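Protein-glutamine gamma-glutamyltransferase 2 (Pagrus major, PDB 1G0D) catalyses calcium-dependent cross-linking of proteins, joining peptide-bound glutamine to lysine or to other primary amines, and probably also binds GTP. Local coordinates at residues D168-I173 against N422-S427; V282-C285 against R291-T294; H300-N305 against V394-I399; L316-S321 against S517-E522; V490-K495 against L506-M511. All blocks are in the same frame, centred on the assembly; numbering follows the deposited sequence.

Contact 1: residues D168-I173 against N422-S427; sequences DYIRSI and NISTKS
Ile170 makes the whole of this contact with a single methyl, its CD1, which reaches across to Asn422 and Ser424. The side chain leaves the backbone with CG1 anti to the carbonyl carbon (chi1 -59°) and runs on fully extended, placing the delta methyl at the far end of the reach. There CD1 lies 4.3 Å from Asn422 CB and 4.4 Å from Ser424 OG, loose van der Waals spacing with no hydrogen bond between the two segments.

The tight part lies on the 422-427 side. Ser424 is buried, and its hydroxyl donates to the carbonyl of Asn422, with OG only 2.6 Å from Asn422 O. Arg433 NH1 is hydrogen-bonded to the Ser424 hydroxyl as well, so OG beside the methyl has two partners. Strand 424-426 is sewn in by its backbone too, with Thr425 bonded to Glu434, while Ile423 packs on Ile293.

The 168-173 side is more open. Asp168 and Ser172 are exposed, and Ile170 itself is only partly covered, resting on Phe296, Tyr163 and Arg433 besides the two residues it meets here.

Two small antiparallel hairpins therefore lean on one another: 159-164 with 169-176, and 424-426 with 433-435. They meet alongside strand 290-298 in the transglutaminase catalytic core. The Ser424 side chain is about 7 Å from that of Glu434, a probable calcium ligand, which places this packing next to the hairpin that carries part of the calcium site.

Contact 2: residues V282-C285 against R291-T294; sequences VLRC and RPIT. With SO4 (sulfate ion), chain B.
Arg284 extends straight from CG to NE (chi2 -169°), carrying its guanidinium off the helix to the backbone of Arg291. The side chain of Arg291 starts with CG between its own backbone N and carbonyl carbon (chi1 46°) and leads off the other way. The contact joins helix 272-286, which begins with the catalytic Cys272, to the next strand, 290-298, in the papain-like core of the transglutaminases.

Arg284 NH2 comes edge-on to Arg291 CA at 4.0 Å and approaches Pro292 CD obliquely at 4.4 Å. Its N-H groups are used on backbone carbonyls, NH2 on Thr290 O and NH1 on Asn157 O, which tie the end of the helix to its surroundings.

Arg291 serves a different cluster: its NH2 makes a salt bridge with Glu336, and its guanidinium lies in cation-pi contact with Trp351. With Arg291 cut back to an alanine, Glu336 would probably lose its mate and the sulfate its charged partner. That ion, probably from the crystallisation liquor, also accepts a bond from Trp351 NE1. Its O4 lies in the guanidinium plane, 3.1 Å from Arg291 NH1, with an N-H...O angle of 157°.

Contact 3: residues H300-N305 against V394-I399; sequences HDVDGN and VNADTI
Val302 straddles the methyl of Ala396 with both of its branches, CG1 at 3.9 Å and CG2 at 4.1 Å from Ala396 CB. As modelled, chi1 of Val302 is 125°, close to eclipsed, and in this orientation the two gamma methyls share the one small partner. The backbone O of Asn305 also rests against the methyl, 3.7 Å from Ala396 CB.

A second link is polar and passes through water. Asp301 turns CG into the position between its backbone N and carbonyl carbon (chi1 49°), which brings the carboxylate nearer to strand 397-403 than the CB alone would suggest. A water donates to Asp301 OD2 at 3.0 Å and lies 2.9 Å from Thr398 OG1, bridging the segments where no direct hydrogen bond forms.

The shape of 300-305 comes from two successive turns, type I from His300 and type I' from Val302, with Asp303 and Gly304 at positive phi. Val302 O takes weak bonds from both the backbone N and ND2 of Asn305, the latter at 3.4 Å.

Asn395 and Asp397, on either side of Ala396, are probable calcium ligands; in this structure Asp397 is salt-bridged to Arg459. The contact thus joins the turn leading into strand 307-312 to the helix-to-strand junction of a probable calcium site, where 307-312 and 397-403 begin to pair in parallel within the transglutaminase core.

Contact 4: residues L316-S321 against S517-E522; sequences LESLDS and SLRRGE
This is a polar surface contact between two loops, one from the catalytic core and one from the first C-terminal beta-barrel, and it depends on the side chain of Arg519. That chain runs out with CG anti to the backbone N (chi1 -161°) and bends at chi3, presenting the edge of its guanidinium to residues 318-321.

Arg519 NH2 donates to Ser321 O over 3.2 Å with an N-H...O angle of 144°. The oxygen lies near the guanidinium plane, while the nitrogen is tilted 31° from the carbonyl plane; the bond is not straight. Beside it, Ser318 OG is 3.6 Å from Arg519 NH1. A water fills in between, 3.0 Å from Ser318 OG and weakly bound by NH1 at 3.1 Å.

NH1 has a stronger partner in Gln323 O, further along the same core loop, so the one guanidinium binds carbonyls at two points of that loop. A leucine in place of Arg519 would probably leave the carbonyls of Ser321 and Gln323 without this donor and break the water bridge to Ser318. Nearby, Glu317 pairs with Arg525, a further polar tie between the same parts of the fold.

The 517-522 loop links strands 502-513 and 525-532 and closely follows Tyr515, a residue important for catalysis. Such a seam between core and barrel is consistent with the compact, closed form of a transglutaminase.

Contact 5: residues V490-K495 against L506-M511; sequences VIVEVK and LTMLAM
Lys495 NZ is gripped largely within its own strand: it forms a salt bridge with Glu493 OE2 at 3.0 Å and a weak bond to Glu493 O at 3.3 Å, with a further weak bond to Ser476 OG on the neighbouring strand. The carboxylate oxygen is approached on its anti side and is also bound by Lys478, so two lysines share it. This polar pair lies on the side of the strand turned away from the 506-511 segment, in a C-terminal beta-barrel where strand 488-496 of one sheet packs over strand 502-513 of another.

The two short segments run 156° apart in direction, their axes 9.9 Å from each other. No hydrogen bond crosses that gap, and side chains fill it. Val494 CG2 sits 4.2 Å from Leu506 CG, and Val492 CG1 meets the Leu506 CD2 methyl at the same spacing. Alternation along the strand explains the division: Val492 and Val494 point in, Glu493 between them points out.

Leu565 packs on both Val494 and Leu506, and Leu475 on both valines. The side chain of Ile477, a probable GTP-site residue, is about 4 Å from that of Val492. With chi1 at 175°, Val492 puts CG1 anti to its backbone N, so that CG2 is the branch left for Met508, whose SD crosses it at a slant 4.1 Å away.

Overall arrangement
Contacts 2, 3 and 5 are buried, contact 1 is partly so, and contact 4 lies at the surface. Contacts 1 and 2 meet directly: Ser424 O and Thr294 N, 2.9 Å apart, probably form a hydrogen bond joining strand 424-426 to strand 290-298. Contact 1 also touches contact 3 through Ile423 and Val394. The 517-522 loop of contact 4 follows strand 502-513 of contact 5, and Arg519 packs on Met511. The sheet containing that strand also holds 397-403 of contact 3. Chemistry follows position: purely apolar inside the barrel, a small apolar contact with a water bridge beside it in contact 3, arginine-carbonyl at the interdomain surface, and buried charge in contact 2.

Contact 1: residues D168-I173 against N422-S427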
# COMPACT_ATOMS: atom_id res chain seq x y z
N ASP A 168 -18.23 -7.82 0.54
CA ASP A 168 -19.58 -7.66 -0.01
C ASP A 168 -19.98 -6.19 0.04
O ASP A 168 -21.03 -5.82 -0.45
CB ASP A 168 -20.60 -8.49 0.79
CG ASP A 168 -20.47 -8.30 2.30
OD1 ASP A 168 -19.42 -7.80 2.77
OD2 ASP A 168 -21.41 -8.66 3.03
N TYR A 169 -19.12 -5.36 0.61
CA TYR A 169 -19.42 -3.96 0.74
C TYR A 169 -18.08 -3.21 0.74
O TYR A 169 -17.59 -2.75 1.78
CB TYR A 169 -20.22 -3.79 2.05
CG TYR A 169 -20.80 -2.43 2.39
CD1 TYR A 169 -20.60 -1.31 1.57
CD2 TYR A 169 -21.47 -2.24 3.60
CE1 TYR A 169 -21.05 -0.02 1.97
CE2 TYR A 169 -21.93 -0.96 4.00
CZ TYR A 169 -21.71 0.15 3.18
OH TYR A 169 -22.12 1.40 3.62
N ILE A 170 -17.50 -3.11 -0.46
CA ILE A 170 -16.20 -2.48 -0.70
C ILE A 170 -16.23 -0.96 -0.78
O ILE A 170 -17.05 -0.39 -1.48
CB ILE A 170 -15.60 -2.98 -2.03
CG1 ILE A 170 -15.43 -4.49 -1.98
CG2 ILE A 170 -14.27 -2.29 -2.30
CD1 ILE A 170 -14.86 -5.04 -3.21
N ARG A 171 -15.32 -0.31 -0.07
CA ARG A 171 -15.24 1.14 -0.10
C ARG A 171 -13.84 1.53 -0.62
O ARG A 171 -12.89 0.75 -0.54
CB ARG A 171 -15.49 1.71 1.31
CG ARG A 171 -14.55 2.88 1.76
CD ARG A 171 -14.55 3.12 3.31
NE ARG A 171 -14.63 4.54 3.69
CZ ARG A 171 -14.05 5.07 4.78
NH1 ARG A 171 -13.34 4.31 5.64
NH2 ARG A 171 -14.19 6.38 5.03
N SER A 172 -13.72 2.73 -1.16
CA SER A 172 -12.45 3.19 -1.68
C SER A 172 -11.95 4.39 -0.95
O SER A 172 -12.72 5.29 -0.61
CB SER A 172 -12.57 3.63 -3.13
OG SER A 172 -13.55 2.89 -3.83
N ILE A 173 -10.65 4.41 -0.70
CA ILE A 173 -10.10 5.60 -0.12
C ILE A 173 -8.96 6.02 -1.02
O ILE A 173 -8.10 5.22 -1.40
CB ILE A 173 -9.60 5.44 1.31
CG1 ILE A 173 -8.37 4.57 1.32
CG2 ILE A 173 -10.70 4.89 2.19
CD1 ILE A 173 -7.23 5.25 1.99
N ASN A 422 -12.12 -10.74 -2.84
CA ASN A 422 -12.16 -9.96 -4.06
C ASN A 422 -10.90 -9.17 -4.19
O ASN A 422 -10.92 -7.96 -4.19
CB ASN A 422 -13.39 -9.04 -4.06
CG ASN A 422 -14.72 -9.80 -4.27
OD1 ASN A 422 -14.80 -10.69 -5.11
ND2 ASN A 422 -15.75 -9.45 -3.51
N ILE A 423 -9.80 -9.89 -4.28
CA ILE A 423 -8.51 -9.24 -4.41
C ILE A 423 -8.70 -8.08 -5.38
O ILE A 423 -9.15 -8.26 -6.50
CB ILE A 423 -7.50 -10.27 -4.91
CG1 ILE A 423 -7.99 -11.67 -4.52
CG2 ILE A 423 -6.13 -9.98 -4.35
CD1 ILE A 423 -7.05 -12.45 -3.64
N SER A 424 -8.39 -6.88 -4.93
CA SER A 424 -8.61 -5.68 -5.71
C SER A 424 -7.39 -4.79 -5.82
O SER A 424 -6.56 -4.76 -4.92
CB SER A 424 -9.72 -4.86 -5.05
OG SER A 424 -10.96 -5.52 -5.12
N THR A 425 -7.31 -4.07 -6.94
CA THR A 425 -6.26 -3.10 -7.17
C THR A 425 -6.91 -2.05 -8.06
O THR A 425 -7.93 -2.31 -8.69
CB THR A 425 -5.03 -3.72 -7.85
OG1 THR A 425 -3.94 -2.80 -7.73
CG2 THR A 425 -5.27 -3.97 -9.33
N LYS A 426 -6.35 -0.84 -8.08
CA LYS A 426 -6.93 0.21 -8.92
C LYS A 426 -6.73 -0.06 -10.42
O LYS A 426 -5.72 -0.61 -10.86
CB LYS A 426 -6.33 1.59 -8.58
CG LYS A 426 -6.84 2.76 -9.45
CD LYS A 426 -6.21 4.09 -9.08
CE LYS A 426 -6.34 5.12 -10.20
NZ LYS A 426 -5.88 4.56 -11.50
N SER A 427 -7.72 0.37 -11.18
CA SER A 427 -7.72 0.21 -12.61
C SER A 427 -6.78 1.22 -13.29
O SER A 427 -6.66 2.36 -12.87
CB SER A 427 -9.11 0.44 -13.12
OG SER A 427 -9.03 0.49 -14.52

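Contact 2: residues V282-C285 against R291-T294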
# COMPACT_ATOMS: atom_id res chain seq x y z
N VAL A 282 7.42 4.78 -2.09
CA VAL A 282 8.85 4.67 -2.19
C VAL A 282 9.34 3.82 -3.36
O VAL A 282 10.29 4.17 -4.03
CB VAL A 282 9.44 4.11 -0.82
CG1 VAL A 282 10.96 3.86 -0.96
CG2 VAL A 282 9.16 5.11 0.33
N LEU A 283 8.70 2.69 -3.61
CA LEU A 283 9.15 1.84 -4.71
C LEU A 283 8.80 2.56 -6.05
O LEU A 283 9.63 2.65 -6.97
CB LEU A 283 8.50 0.45 -4.55
CG LEU A 283 8.94 -0.28 -3.26
CD1 LEU A 283 7.96 -1.36 -2.94
CD2 LEU A 283 10.34 -0.86 -3.40
N ARG A 284 7.60 3.12 -6.14
CA ARG A 284 7.26 3.87 -7.35
C ARG A 284 8.35 4.95 -7.52
O ARG A 284 8.94 5.05 -8.57
CB ARG A 284 5.88 4.49 -7.20
CG ARG A 284 4.83 3.60 -7.77
CD ARG A 284 3.48 4.27 -7.91
NE ARG A 284 2.44 3.24 -8.06
CZ ARG A 284 1.16 3.51 -8.31
NH1 ARG A 284 0.78 4.77 -8.44
NH2 ARG A 284 0.27 2.53 -8.46
N CYS A 285 8.65 5.71 -6.48
CA CYS A 285 9.70 6.73 -6.57
C CYS A 285 11.05 6.19 -7.05
O CYS A 285 11.68 6.79 -7.88
CB CYS A 285 9.93 7.42 -5.22
SG CYS A 285 10.90 8.96 -5.31
N ARG A 291 1.77 -1.57 -7.22
CA ARG A 291 0.36 -1.25 -7.01
C ARG A 291 -0.16 -1.89 -5.73
O ARG A 291 0.08 -3.07 -5.47
CB ARG A 291 -0.51 -1.72 -8.15
CG ARG A 291 -0.22 -3.13 -8.59
CD ARG A 291 -1.20 -3.55 -9.65
NE ARG A 291 -1.03 -4.95 -9.97
CZ ARG A 291 -1.60 -5.55 -11.00
NH1 ARG A 291 -2.39 -4.86 -11.82
NH2 ARG A 291 -1.39 -6.84 -11.20
N PRO A 292 -0.86 -1.11 -4.90
CA PRO A 292 -1.39 -1.68 -3.66
C PRO A 292 -2.52 -2.64 -3.93
O PRO A 292 -3.50 -2.25 -4.58
CB PRO A 292 -1.89 -0.46 -2.89
CG PRO A 292 -1.18 0.68 -3.52
CD PRO A 292 -1.12 0.33 -4.96
N ILE A 293 -2.39 -3.88 -3.46
CA ILE A 293 -3.50 -4.81 -3.64
C ILE A 293 -4.18 -5.12 -2.29
O ILE A 293 -3.51 -5.18 -1.26
CB ILE A 293 -3.11 -6.13 -4.37
CG1 ILE A 293 -2.72 -7.13 -3.39
CG2 ILE A 293 -2.05 -5.95 -5.45
CD1 ILE A 293 -3.67 -8.22 -3.60
N THR A 294 -5.52 -5.25 -2.30
CA THR A 294 -6.30 -5.54 -1.08
C THR A 294 -6.97 -6.91 -1.13
O THR A 294 -7.58 -7.27 -2.13
CB THR A 294 -7.40 -4.48 -0.86
OG1 THR A 294 -6.81 -3.20 -0.72
CG2 THR A 294 -8.12 -4.73 0.40
S SO4 B . -1.88 -7.25 -14.95
O1 SO4 B . -1.45 -8.40 -14.31
O2 SO4 B . -0.74 -6.44 -15.19
O3 SO4 B . -2.28 -7.75 -16.19
O4 SO4 B . -2.99 -6.68 -14.25

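Contact 3: residues H300-N305 against V394-I399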
# COMPACT_ATOMS: atom_id res chain seq x y z
N HIS A 300 -4.61 -13.75 7.39
CA HIS A 300 -3.33 -13.27 7.92
C HIS A 300 -2.94 -13.92 9.25
O HIS A 300 -1.79 -14.27 9.49
CB HIS A 300 -3.39 -11.77 8.16
CG HIS A 300 -2.06 -11.19 8.47
ND1 HIS A 300 -1.01 -11.23 7.58
CD2 HIS A 300 -1.60 -10.57 9.58
CE1 HIS A 300 0.05 -10.66 8.13
NE2 HIS A 300 -0.28 -10.25 9.34
N ASP A 301 -3.96 -14.01 10.11
CA ASP A 301 -3.94 -14.56 11.48
C ASP A 301 -3.39 -15.97 11.67
O ASP A 301 -2.81 -16.29 12.69
CB ASP A 301 -5.38 -14.60 11.95
CG ASP A 301 -6.31 -15.26 10.90
OD1 ASP A 301 -6.72 -14.55 9.96
OD2 ASP A 301 -6.63 -16.48 11.01
N VAL A 302 -3.67 -16.79 10.67
CA VAL A 302 -3.33 -18.20 10.57
C VAL A 302 -1.83 -18.55 10.70
O VAL A 302 -1.43 -19.69 11.01
CB VAL A 302 -4.01 -18.69 9.25
CG1 VAL A 302 -3.04 -19.34 8.32
CG2 VAL A 302 -5.18 -19.55 9.58
N ASP A 303 -0.97 -17.56 10.49
CA ASP A 303 0.45 -17.81 10.60
C ASP A 303 0.93 -18.97 9.72
O ASP A 303 1.55 -19.94 10.18
CB ASP A 303 0.81 -18.08 12.04
CG ASP A 303 2.27 -17.85 12.32
OD1 ASP A 303 2.76 -16.73 12.00
OD2 ASP A 303 2.92 -18.79 12.84
N GLY A 304 0.60 -18.88 8.44
CA GLY A 304 1.05 -19.88 7.51
C GLY A 304 0.41 -21.24 7.51
O GLY A 304 0.77 -22.01 6.65
N ASN A 305 -0.50 -21.54 8.42
CA ASN A 305 -1.13 -22.85 8.42
C ASN A 305 -2.33 -22.97 7.52
O ASN A 305 -3.29 -22.24 7.66
CB ASN A 305 -1.52 -23.23 9.82
CG ASN A 305 -0.35 -23.63 10.61
OD1 ASN A 305 0.09 -24.77 10.51
ND2 ASN A 305 0.20 -22.70 11.37
N VAL A 394 -4.34 -16.14 1.28
CA VAL A 394 -5.34 -16.20 0.25
C VAL A 394 -6.01 -17.60 0.12
O VAL A 394 -7.05 -17.72 -0.53
CB VAL A 394 -4.56 -15.68 -1.03
CG1 VAL A 394 -4.34 -16.77 -2.00
CG2 VAL A 394 -5.21 -14.51 -1.60
N ASN A 395 -5.47 -18.62 0.78
CA ASN A 395 -5.99 -19.99 0.68
C ASN A 395 -6.30 -20.80 1.95
O ASN A 395 -6.94 -21.84 1.85
CB ASN A 395 -5.02 -20.83 -0.13
CG ASN A 395 -5.07 -20.50 -1.59
OD1 ASN A 395 -6.13 -20.42 -2.17
ND2 ASN A 395 -3.91 -20.30 -2.20
N ALA A 396 -5.85 -20.35 3.11
CA ALA A 396 -6.05 -21.08 4.38
C ALA A 396 -7.46 -21.61 4.62
O ALA A 396 -8.42 -20.90 4.37
CB ALA A 396 -5.62 -20.21 5.58
N ASP A 397 -7.58 -22.85 5.12
CA ASP A 397 -8.91 -23.45 5.41
C ASP A 397 -9.24 -23.48 6.88
O ASP A 397 -8.65 -24.26 7.61
CB ASP A 397 -9.01 -24.90 4.91
CG ASP A 397 -10.46 -25.40 4.84
OD1 ASP A 397 -11.36 -24.63 4.46
OD2 ASP A 397 -10.72 -26.57 5.17
N THR A 398 -10.17 -22.62 7.31
CA THR A 398 -10.62 -22.57 8.70
C THR A 398 -12.01 -23.24 8.80
O THR A 398 -12.97 -22.82 8.15
CB THR A 398 -10.74 -21.08 9.25
OG1 THR A 398 -9.59 -20.76 10.05
CG2 THR A 398 -11.92 -20.93 10.17
N ILE A 399 -12.08 -24.29 9.60
CA ILE A 399 -13.34 -24.98 9.81
C ILE A 399 -13.77 -24.74 11.26
O ILE A 399 -13.04 -25.09 12.18
CB ILE A 399 -13.15 -26.46 9.58
CG1 ILE A 399 -12.84 -26.68 8.10
CG2 ILE A 399 -14.39 -27.22 10.04
CD1 ILE A 399 -12.40 -28.10 7.78
O HOH W 1 -8.71 -18.54 11.68

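Contact 4: residues L316-S321 against S517-E522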
# COMPACT_ATOMS: atom_id res chain seq x y z
N LEU A 316 -21.69 -20.03 20.85
CA LEU A 316 -21.09 -19.41 19.69
C LEU A 316 -19.89 -18.57 20.05
O LEU A 316 -19.69 -17.49 19.49
CB LEU A 316 -22.10 -18.48 19.02
CG LEU A 316 -22.95 -19.06 17.90
CD1 LEU A 316 -22.48 -18.49 16.57
CD2 LEU A 316 -22.88 -20.60 17.96
N GLU A 317 -19.07 -19.04 20.98
CA GLU A 317 -17.93 -18.23 21.33
C GLU A 317 -16.63 -18.99 21.33
O GLU A 317 -16.61 -20.18 21.58
CB GLU A 317 -18.16 -17.61 22.69
CG GLU A 317 -19.54 -17.79 23.19
CD GLU A 317 -19.75 -16.98 24.43
OE1 GLU A 317 -19.55 -17.54 25.54
OE2 GLU A 317 -20.09 -15.77 24.29
N SER A 318 -15.53 -18.31 21.07
CA SER A 318 -14.26 -19.00 21.09
C SER A 318 -14.18 -19.64 22.46
O SER A 318 -14.60 -19.04 23.45
CB SER A 318 -13.07 -18.04 20.87
OG SER A 318 -13.10 -16.89 21.69
N LEU A 319 -13.67 -20.86 22.53
CA LEU A 319 -13.53 -21.56 23.80
C LEU A 319 -12.80 -20.75 24.92
O LEU A 319 -13.14 -20.90 26.10
CB LEU A 319 -12.81 -22.87 23.55
CG LEU A 319 -13.61 -23.95 22.85
CD1 LEU A 319 -12.72 -25.16 22.66
CD2 LEU A 319 -14.81 -24.29 23.67
N ASP A 320 -11.82 -19.92 24.58
CA ASP A 320 -11.10 -19.13 25.57
C ASP A 320 -11.54 -17.68 25.54
O ASP A 320 -11.18 -16.93 24.62
CB ASP A 320 -9.61 -19.21 25.32
CG ASP A 320 -8.81 -18.42 26.33
OD1 ASP A 320 -7.57 -18.37 26.21
OD2 ASP A 320 -9.42 -17.84 27.25
N SER A 321 -12.30 -17.29 26.55
CA SER A 321 -12.84 -15.94 26.70
C SER A 321 -11.79 -14.85 26.58
O SER A 321 -12.09 -13.71 26.26
CB SER A 321 -13.53 -15.80 28.06
OG SER A 321 -12.63 -15.97 29.18
N SER A 517 -10.24 -8.12 12.88
CA SER A 517 -10.95 -9.11 13.67
C SER A 517 -10.73 -9.13 15.19
O SER A 517 -10.73 -10.19 15.82
CB SER A 517 -10.65 -10.48 13.08
OG SER A 517 -11.42 -10.66 11.91
N LEU A 518 -10.56 -7.97 15.80
CA LEU A 518 -10.38 -7.91 17.24
C LEU A 518 -11.76 -7.67 17.81
O LEU A 518 -12.31 -6.59 17.68
CB LEU A 518 -9.48 -6.74 17.61
CG LEU A 518 -8.19 -6.91 18.40
CD1 LEU A 518 -7.57 -8.23 18.14
CD2 LEU A 518 -7.25 -5.83 18.02
N ARG A 519 -12.31 -8.69 18.44
CA ARG A 519 -13.62 -8.63 19.07
C ARG A 519 -13.65 -7.54 20.14
O ARG A 519 -12.71 -7.41 20.93
CB ARG A 519 -13.92 -9.99 19.69
CG ARG A 519 -15.38 -10.22 19.98
CD ARG A 519 -15.58 -11.46 20.89
NE ARG A 519 -14.93 -11.33 22.19
CZ ARG A 519 -14.05 -12.22 22.69
NH1 ARG A 519 -13.70 -13.31 21.99
NH2 ARG A 519 -13.50 -12.00 23.89
N ARG A 520 -14.71 -6.73 20.14
CA ARG A 520 -14.82 -5.63 21.09
C ARG A 520 -16.03 -5.70 22.00
O ARG A 520 -15.99 -6.35 23.04
CB ARG A 520 -14.80 -4.31 20.34
CG ARG A 520 -13.37 -3.82 20.15
CD ARG A 520 -13.26 -2.66 19.22
NE ARG A 520 -13.71 -1.43 19.82
CZ ARG A 520 -12.93 -0.65 20.56
NH1 ARG A 520 -13.41 0.47 21.08
NH2 ARG A 520 -11.67 -1.00 20.77
N GLY A 521 -17.11 -5.04 21.62
CA GLY A 521 -18.30 -5.08 22.46
C GLY A 521 -19.53 -5.84 21.96
O GLY A 521 -20.17 -5.43 20.98
N GLU A 522 -19.88 -6.94 22.65
CA GLU A 522 -21.05 -7.75 22.29
C GLU A 522 -22.32 -6.94 22.56
O GLU A 522 -22.95 -7.09 23.61
CB GLU A 522 -21.04 -9.05 23.12
CG GLU A 522 -22.39 -9.76 23.26
CD GLU A 522 -22.78 -10.56 22.03
OE1 GLU A 522 -22.03 -11.50 21.63
OE2 GLU A 522 -23.85 -10.26 21.47
O HOH W 2 -13.00 -14.94 19.43

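Contact 5: residues V490-K495 against L506-M511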
# COMPACT_ATOMS: atom_id res chain seq x y z
N VAL A 490 -31.39 -5.33 10.94
CA VAL A 490 -30.60 -6.26 10.14
C VAL A 490 -31.47 -7.50 10.06
O VAL A 490 -31.85 -8.05 11.08
CB VAL A 490 -29.28 -6.69 10.86
CG1 VAL A 490 -28.63 -7.79 10.08
CG2 VAL A 490 -28.34 -5.51 11.00
N ILE A 491 -31.81 -7.96 8.86
CA ILE A 491 -32.61 -9.17 8.79
C ILE A 491 -31.75 -10.42 8.66
O ILE A 491 -30.72 -10.41 7.99
CB ILE A 491 -33.58 -9.15 7.62
CG1 ILE A 491 -34.48 -7.96 7.75
CG2 ILE A 491 -34.42 -10.40 7.60
CD1 ILE A 491 -33.97 -6.86 6.95
N VAL A 492 -32.18 -11.47 9.35
CA VAL A 492 -31.52 -12.77 9.31
C VAL A 492 -32.62 -13.64 8.71
O VAL A 492 -33.63 -13.88 9.34
CB VAL A 492 -31.17 -13.27 10.75
CG1 VAL A 492 -30.59 -14.68 10.69
CG2 VAL A 492 -30.15 -12.34 11.38
N GLU A 493 -32.43 -14.09 7.47
CA GLU A 493 -33.43 -14.89 6.83
C GLU A 493 -33.02 -16.33 6.65
O GLU A 493 -31.95 -16.62 6.15
CB GLU A 493 -33.79 -14.28 5.49
CG GLU A 493 -34.56 -15.21 4.58
CD GLU A 493 -34.98 -14.55 3.28
OE1 GLU A 493 -36.14 -14.08 3.20
OE2 GLU A 493 -34.16 -14.52 2.33
N VAL A 494 -33.90 -17.23 7.07
CA VAL A 494 -33.70 -18.67 6.95
C VAL A 494 -34.59 -19.13 5.80
O VAL A 494 -35.80 -18.96 5.86
CB VAL A 494 -34.17 -19.40 8.23
CG1 VAL A 494 -33.90 -20.87 8.09
CG2 VAL A 494 -33.50 -18.80 9.48
N LYS A 495 -34.02 -19.68 4.74
CA LYS A 495 -34.85 -20.11 3.62
C LYS A 495 -34.91 -21.60 3.60
O LYS A 495 -33.90 -22.26 3.41
CB LYS A 495 -34.27 -19.66 2.25
CG LYS A 495 -34.75 -18.29 1.70
CD LYS A 495 -33.63 -17.47 1.00
CE LYS A 495 -32.25 -17.56 1.76
NZ LYS A 495 -31.97 -16.54 2.83
N LEU A 506 -32.55 -20.84 16.15
CA LEU A 506 -31.85 -19.74 15.53
C LEU A 506 -31.18 -18.78 16.50
O LEU A 506 -31.84 -17.95 17.12
CB LEU A 506 -32.86 -19.00 14.66
CG LEU A 506 -32.54 -18.03 13.52
CD1 LEU A 506 -32.99 -16.63 13.90
CD2 LEU A 506 -31.08 -18.06 13.18
N THR A 507 -29.87 -18.88 16.63
CA THR A 507 -29.12 -17.98 17.50
C THR A 507 -28.51 -16.81 16.71
O THR A 507 -27.87 -17.03 15.69
CB THR A 507 -27.98 -18.72 18.18
OG1 THR A 507 -28.46 -19.92 18.79
CG2 THR A 507 -27.31 -17.81 19.20
N MET A 508 -28.69 -15.59 17.19
CA MET A 508 -28.13 -14.42 16.52
C MET A 508 -27.39 -13.52 17.50
O MET A 508 -27.86 -13.29 18.61
CB MET A 508 -29.22 -13.59 15.87
CG MET A 508 -30.33 -14.40 15.32
SD MET A 508 -31.65 -13.23 15.04
CE MET A 508 -33.07 -14.08 15.78
N LEU A 509 -26.22 -13.02 17.11
CA LEU A 509 -25.46 -12.12 17.97
C LEU A 509 -24.97 -10.96 17.15
O LEU A 509 -24.75 -11.09 15.96
CB LEU A 509 -24.20 -12.75 18.55
CG LEU A 509 -23.91 -14.18 18.99
CD1 LEU A 509 -24.06 -15.19 17.85
CD2 LEU A 509 -22.46 -14.16 19.53
N ALA A 510 -24.73 -9.85 17.79
CA ALA A 510 -24.23 -8.69 17.10
C ALA A 510 -23.20 -8.11 18.06
O ALA A 510 -23.55 -7.70 19.18
CB ALA A 510 -25.35 -7.74 16.85
N MET A 511 -21.94 -8.10 17.64
CA MET A 511 -20.86 -7.59 18.48
C MET A 511 -20.03 -6.63 17.67
O MET A 511 -19.92 -6.81 16.47
CB MET A 511 -19.95 -8.73 18.90
CG MET A 511 -18.95 -9.08 17.84
SD MET A 511 -18.49 -10.82 17.81
CE MET A 511 -20.16 -11.53 17.90